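Local atomic coordinates of E3 ubiquitin ligase RavN (Legionella pneumophila, PDB entry 5MIY), a protein that acts as an E3 ubiquitin ligase, a bacterial effector that probably promotes transfer of ubiquitin onto target proteins in the host cell. Residues V26-K39 with D51-A64. Sequence-based numbering, arbitrary orientation.
With SO4 (sulfate ion), chain F; EDO (1,2-ethanediol), chain H.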
loop_
_atom_site.group_PDB
_atom_site.type_symbol
_atom_site.label_atom_id
_atom_site.label_comp_id
_atom_site.label_asym_id
_atom_site.label_seq_id
_atom_site.Cartn_x
_atom_site.Cartn_y
_atom_site.Cartn_z
ATOM N N VAL A 26 1.175 1.840 -4.642
ATOM C CA VAL A 26 0.000 1.008 -4.430
ATOM C C VAL A 26 0.440 -0.448 -4.327
ATOM O O VAL A 26 1.313 -0.899 -5.077
ATOM C CB VAL A 26 -1.039 1.197 -5.562
ATOM C CG1 VAL A 26 -2.278 0.390 -5.265
ATOM C CG2 VAL A 26 -1.394 2.680 -5.706
ATOM N N TYR A 27 -0.162 -1.174 -3.388
ATOM C CA TYR A 27 0.147 -2.583 -3.183
ATOM C C TYR A 27 -0.999 -3.238 -2.424
ATOM O O TYR A 27 -1.848 -2.560 -1.837
ATOM C CB TYR A 27 1.476 -2.781 -2.433
ATOM C CG TYR A 27 1.614 -2.021 -1.113
ATOM C CD1 TYR A 27 1.147 -2.559 0.085
ATOM C CD2 TYR A 27 2.228 -0.769 -1.070
ATOM C CE1 TYR A 27 1.279 -1.867 1.294
ATOM C CE2 TYR A 27 2.372 -0.074 0.134
ATOM C CZ TYR A 27 1.889 -0.616 1.308
ATOM O OH TYR A 27 2.032 0.094 2.489
ATOM N N LEU A 28 -1.000 -4.570 -2.447
ATOM C CA LEU A 28 -1.955 -5.396 -1.725
ATOM C C LEU A 28 -1.288 -6.037 -0.513
ATOM O O LEU A 28 -0.134 -6.471 -0.586
ATOM C CB LEU A 28 -2.508 -6.493 -2.643
ATOM C CG LEU A 28 -3.869 -7.090 -2.315
ATOM C CD1 LEU A 28 -4.961 -6.126 -2.755
ATOM C CD2 LEU A 28 -4.025 -8.452 -3.011
ATOM N N VAL A 29 -2.013 -6.095 0.604
ATOM C CA VAL A 29 -1.589 -6.902 1.739
ATOM C C VAL A 29 -2.710 -7.877 2.081
ATOM O O VAL A 29 -3.879 -7.665 1.748
ATOM C CB VAL A 29 -1.197 -6.059 2.977
ATOM C CG1 VAL A 29 -0.072 -5.074 2.630
ATOM C CG2 VAL A 29 -2.407 -5.338 3.555
ATOM N N LYS A 30 -2.327 -8.971 2.736
ATOM C CA LYS A 30 -3.254 -10.007 3.178
ATOM C C LYS A 30 -3.577 -9.777 4.649
ATOM O O LYS A 30 -2.665 -9.665 5.470
ATOM C CB LYS A 30 -2.634 -11.395 2.978
ATOM C CG LYS A 30 -3.564 -12.589 3.226
ATOM C CD LYS A 30 -2.926 -13.881 2.705
ATOM C CE LYS A 30 -3.863 -15.081 2.798
ATOM N NZ LYS A 30 -3.318 -16.260 2.068
ATOM N N ILE A 31 -4.864 -9.687 4.979
ATOM C CA ILE A 31 -5.287 -9.462 6.358
ATOM C C ILE A 31 -6.064 -10.634 6.931
ATOM O O ILE A 31 -6.498 -10.569 8.086
ATOM C CB ILE A 31 -6.105 -8.162 6.500
ATOM C CG1 ILE A 31 -7.471 -8.314 5.834
ATOM C CG2 ILE A 31 -5.339 -6.971 5.921
ATOM C CD1 ILE A 31 -8.440 -7.222 6.216
ATOM N N GLY A 32 -6.243 -11.701 6.167
ATOM C CA GLY A 32 -6.941 -12.882 6.639
ATOM C C GLY A 32 -7.013 -13.885 5.511
ATOM O O GLY A 32 -6.502 -13.653 4.410
ATOM N N ASP A 33 -7.652 -15.016 5.794
ATOM C CA ASP A 33 -7.851 -16.001 4.741
ATOM C C ASP A 33 -8.859 -15.469 3.733
ATOM O O ASP A 33 -9.949 -15.023 4.107
ATOM C CB ASP A 33 -8.323 -17.331 5.316
ATOM C CG ASP A 33 -8.317 -18.432 4.278
ATOM O OD1 ASP A 33 -7.218 -18.776 3.788
ATOM O OD2 ASP A 33 -9.407 -18.938 3.935
ATOM N N ASN A 34 -8.482 -15.500 2.452
ATOM C CA ASN A 34 -9.302 -14.963 1.359
ATOM C C ASN A 34 -9.704 -13.505 1.605
ATOM O O ASN A 34 -10.738 -13.040 1.119
ATOM C CB ASN A 34 -10.542 -15.834 1.123
ATOM C CG ASN A 34 -11.168 -15.607 -0.245
ATOM O OD1 ASN A 34 -10.472 -15.537 -1.258
ATOM N ND2 ASN A 34 -12.490 -15.483 -0.277
ATOM N N LYS A 35 -8.885 -12.760 2.350
ATOM C CA LYS A 35 -9.170 -11.365 2.678
ATOM C C LYS A 35 -7.924 -10.529 2.415
ATOM O O LYS A 35 -6.915 -10.672 3.113
ATOM C CB LYS A 35 -9.632 -11.217 4.130
ATOM C CG LYS A 35 -10.967 -11.890 4.423
ATOM C CD LYS A 35 -11.403 -11.677 5.866
ATOM C CE LYS A 35 -11.485 -10.201 6.214
ATOM N NZ LYS A 35 -11.840 -9.991 7.647
ATOM N N PHE A 36 -7.998 -9.654 1.416
ATOM C CA PHE A 36 -6.882 -8.807 1.029
ATOM C C PHE A 36 -7.314 -7.347 1.043
ATOM O O PHE A 36 -8.495 -7.030 0.871
ATOM C CB PHE A 36 -6.351 -9.196 -0.359
ATOM C CG PHE A 36 -5.906 -10.630 -0.453
ATOM C CD1 PHE A 36 -6.813 -11.637 -0.746
ATOM C CD2 PHE A 36 -4.582 -10.973 -0.232
ATOM C CE1 PHE A 36 -6.406 -12.956 -0.823
ATOM C CE2 PHE A 36 -4.168 -12.292 -0.306
ATOM C CZ PHE A 36 -5.084 -13.285 -0.601
ATOM N N SER A 37 -6.352 -6.454 1.253
ATOM C CA SER A 37 -6.641 -5.030 1.340
ATOM C C SER A 37 -5.727 -4.255 0.403
ATOM O O SER A 37 -4.523 -4.520 0.327
ATOM C CB SER A 37 -6.484 -4.519 2.775
ATOM O OG SER A 37 -6.754 -3.131 2.851
ATOM N N ILE A 38 -6.305 -3.289 -0.302
ATOM C CA ILE A 38 -5.546 -2.406 -1.177
ATOM C C ILE A 38 -5.042 -1.211 -0.368
ATOM O O ILE A 38 -5.816 -0.539 0.325
ATOM C CB ILE A 38 -6.402 -1.963 -2.377
ATOM C CG1 ILE A 38 -5.524 -1.315 -3.444
ATOM C CG2 ILE A 38 -7.555 -1.069 -1.944
ATOM C CD1 ILE A 38 -4.680 -2.336 -4.200
ATOM N N LYS A 39 -3.735 -0.960 -0.429
ATOM C CA LYS A 39 -3.116 0.127 0.317
ATOM C C LYS A 39 -2.467 1.117 -0.639
ATOM O O LYS A 39 -1.961 0.744 -1.700
ATOM C CB LYS A 39 -2.059 -0.397 1.303
ATOM C CG LYS A 39 -2.590 -1.431 2.282
ATOM C CD LYS A 39 -3.695 -0.850 3.162
ATOM C CE LYS A 39 -4.103 -1.841 4.240
ATOM N NZ LYS A 39 -5.111 -1.290 5.188
ATOM N N ASP A 51 3.793 -2.333 6.414
ATOM C CA ASP A 51 2.696 -1.491 5.961
ATOM C C ASP A 51 2.183 -0.649 7.125
ATOM O O ASP A 51 1.961 -1.186 8.216
ATOM C CB ASP A 51 1.575 -2.357 5.399
ATOM C CG ASP A 51 0.311 -1.572 5.145
ATOM O OD1 ASP A 51 0.361 -0.616 4.342
ATOM O OD2 ASP A 51 -0.727 -1.903 5.754
ATOM N N PRO A 52 1.987 0.662 6.938
ATOM C CA PRO A 52 1.592 1.516 8.079
ATOM C C PRO A 52 0.330 1.092 8.837
ATOM O O PRO A 52 0.347 1.084 10.073
ATOM C CB PRO A 52 1.427 2.891 7.415
ATOM C CG PRO A 52 2.448 2.882 6.327
ATOM C CD PRO A 52 2.427 1.458 5.778
ATOM N N THR A 53 -0.764 0.747 8.149
ATOM C CA THR A 53 -2.022 0.516 8.858
ATOM C C THR A 53 -2.201 -0.917 9.355
ATOM O O THR A 53 -2.962 -1.135 10.303
ATOM C CB THR A 53 -3.222 0.889 7.976
ATOM O OG1 THR A 53 -3.238 0.075 6.794
ATOM C CG2 THR A 53 -3.167 2.364 7.583
ATOM N N THR A 54 -1.543 -1.906 8.749
ATOM C CA THR A 54 -1.696 -3.290 9.185
ATOM C C THR A 54 -0.422 -3.890 9.757
ATOM O O THR A 54 -0.488 -4.965 10.367
ATOM C CB THR A 54 -2.169 -4.188 8.027
ATOM O OG1 THR A 54 -1.109 -4.349 7.073
ATOM C CG2 THR A 54 -3.412 -3.614 7.343
ATOM N N HIS A 55 0.726 -3.239 9.562
ATOM C CA HIS A 55 2.042 -3.760 9.921
ATOM C C HIS A 55 2.355 -5.075 9.212
ATOM O O HIS A 55 3.209 -5.843 9.667
ATOM C CB HIS A 55 2.188 -3.897 11.441
ATOM C CG HIS A 55 2.249 -2.578 12.149
ATOM N ND1 HIS A 55 2.143 -2.454 13.518
ATOM C CD2 HIS A 55 2.404 -1.321 11.670
ATOM C CE1 HIS A 55 2.233 -1.179 13.852
ATOM N NE2 HIS A 55 2.390 -0.470 12.747
ATOM N N ALA A 56 1.683 -5.347 8.095
ATOM C CA ALA A 56 2.050 -6.489 7.271
ATOM C C ALA A 56 3.454 -6.295 6.708
ATOM O O ALA A 56 3.826 -5.199 6.278
ATOM C CB ALA A 56 1.038 -6.682 6.137
ATOM N N GLU A 57 4.246 -7.367 6.728
ATOM C CA GLU A 57 5.598 -7.304 6.190
ATOM C C GLU A 57 5.676 -7.752 4.740
ATOM O O GLU A 57 6.665 -7.446 4.064
ATOM C CB GLU A 57 6.551 -8.148 7.046
ATOM C CG GLU A 57 6.754 -7.580 8.433
ATOM C CD GLU A 57 7.894 -8.238 9.179
ATOM O OE1 GLU A 57 8.971 -8.451 8.578
ATOM O OE2 GLU A 57 7.707 -8.540 10.372
ATOM N N LYS A 58 4.665 -8.457 4.251
ATOM C CA LYS A 58 4.623 -8.959 2.887
ATOM C C LYS A 58 3.560 -8.197 2.110
ATOM O O LYS A 58 2.508 -7.855 2.659
ATOM C CB LYS A 58 4.320 -10.463 2.863
ATOM C CG LYS A 58 5.285 -11.307 3.690
ATOM C CD LYS A 58 5.143 -12.789 3.369
ATOM C CE LYS A 58 6.237 -13.615 4.046
ATOM N NZ LYS A 58 7.612 -13.126 3.726
ATOM N N TYR A 59 3.835 -7.926 0.836
ATOM C CA TYR A 59 2.888 -7.202 0.001
ATOM C C TYR A 59 3.030 -7.655 -1.445
ATOM O O TYR A 59 4.056 -8.212 -1.847
ATOM C CB TYR A 59 3.089 -5.681 0.099
ATOM C CG TYR A 59 4.402 -5.207 -0.479
ATOM C CD1 TYR A 59 5.551 -5.158 0.305
ATOM C CD2 TYR A 59 4.498 -4.799 -1.805
ATOM C CE1 TYR A 59 6.748 -4.740 -0.210
ATOM C CE2 TYR A 59 5.705 -4.365 -2.331
ATOM C CZ TYR A 59 6.826 -4.339 -1.523
ATOM O OH TYR A 59 8.036 -3.909 -2.022
ATOM N N TRP A 60 1.987 -7.386 -2.230
ATOM C CA TRP A 60 1.982 -7.652 -3.660
ATOM C C TRP A 60 1.890 -6.311 -4.377
ATOM O O TRP A 60 0.886 -5.602 -4.210
ATOM C CB TRP A 60 0.806 -8.559 -4.054
ATOM C CG TRP A 60 0.906 -9.982 -3.516
ATOM C CD1 TRP A 60 1.433 -11.066 -4.155
ATOM C CD2 TRP A 60 0.470 -10.449 -2.230
ATOM N NE1 TRP A 60 1.345 -12.181 -3.351
ATOM C CE2 TRP A 60 0.763 -11.828 -2.162
ATOM C CE3 TRP A 60 -0.136 -9.833 -1.129
ATOM C CZ2 TRP A 60 0.473 -12.601 -1.036
ATOM C CZ3 TRP A 60 -0.426 -10.599 -0.015
ATOM C CH2 TRP A 60 -0.125 -11.975 0.022
ATOM N N PRO A 61 2.896 -5.904 -5.149
ATOM C CA PRO A 61 2.817 -4.614 -5.842
ATOM C C PRO A 61 1.733 -4.603 -6.909
ATOM O O PRO A 61 1.479 -5.604 -7.581
ATOM C CB PRO A 61 4.210 -4.458 -6.468
ATOM C CG PRO A 61 4.779 -5.836 -6.504
ATOM C CD PRO A 61 4.202 -6.559 -5.332
ATOM N N ILE A 62 1.100 -3.439 -7.052
ATOM C CA ILE A 62 0.031 -3.172 -8.017
ATOM C C ILE A 62 0.392 -1.858 -8.702
ATOM O O ILE A 62 0.726 -0.880 -8.010
ATOM C CB ILE A 62 -1.337 -3.064 -7.318
ATOM C CG1 ILE A 62 -1.642 -4.312 -6.483
ATOM C CG2 ILE A 62 -2.448 -2.722 -8.308
ATOM C CD1 ILE A 62 -2.174 -5.487 -7.278
ATOM N N PRO A 63 0.370 -1.774 -10.033
ATOM C CA PRO A 63 0.617 -0.478 -10.680
ATOM C C PRO A 63 -0.469 0.516 -10.297
ATOM O O PRO A 63 -1.653 0.176 -10.257
ATOM C CB PRO A 63 0.581 -0.814 -12.179
ATOM C CG PRO A 63 0.798 -2.322 -12.255
ATOM C CD PRO A 63 0.159 -2.860 -11.009
ATOM N N ALA A 64 -0.055 1.752 -9.986
ATOM C CA ALA A 64 -1.030 2.799 -9.685
ATOM C C ALA A 64 -2.068 2.924 -10.794
ATOM O O ALA A 64 -3.253 3.157 -10.526
ATOM C CB ALA A 64 -0.327 4.143 -9.474
HETATM S S SO4 F . 2.970 -10.732 7.240
HETATM O O1 SO4 F . 3.693 -9.675 7.937
HETATM O O2 SO4 F . 1.833 -11.155 8.055
HETATM O O3 SO4 F . 3.862 -11.872 7.028
HETATM O O4 SO4 F . 2.490 -10.238 5.952
HETATM C C1 EDO H . 3.575 2.559 -11.085
HETATM O O1 EDO H . 2.921 2.419 -9.820
HETATM C C2 EDO H . 4.898 1.813 -11.057
HETATM O O2 EDO H . 4.669 0.508 -10.513
HETATM O O HOH W 1 2.388 1.057 -7.307
HETATM O O HOH W 2 0.365 -9.345 3.566
#
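Leu28 and Trp60 form a hydrogen-bonded antiparallel pair where strand 58-61 runs beside the hairpin of strands 25-32 and 35-41, while the preceding loop, from Asp51, folds over one face of the hairpin. Leu28 N donates to Trp60 O at 2.8 Å, nearly straight at 169°, and Trp60 N returns a bond to Leu28 O. Beyond Pro61, Ile62 N reaches Val26 O from above the carbonyl plane, and a water bridges Val26 N to Ile62 O. A second water joins Lys30 N to Lys58 O. On the face of Leu28, the indole of Trp60 lies along the neighbouring strand, its six-membered edge near Leu28 O and Lys30 N. The Phe36 ring turns its edge toward the indole face, planes at 80°. The Leu28, Phe36 and Ile62 side chains pack against helix 89-96, and Trp60 NE1 bonds to Thr103 O. On the other face, Tyr27 CG sits between backbone N and carbonyl carbon (chi1 53°), which lays the ring over the sheet toward the loop. Its hydroxyl donates to the anti lone pair of Asp51 OD1 at 2.6 Å, ring and carboxylate almost perpendicular. Thr54 OG1 and N both bond to Asp51 OD2, holding the carboxylate in place. Lys39, its chain bent at chi2, passes this carboxylate and gives NZ to Thr53 OG1 at 2.8 Å. Val29 CB packs on Ala56 CB, 3.9 Å away, between sheet and loop. The sheet is four-stranded and antiparallel, no simple meander: strand 58-61 inserts between 25-32 and 106-107, after a loop shaped by an Asx motif (Asp51) and an ST turn (Thr54).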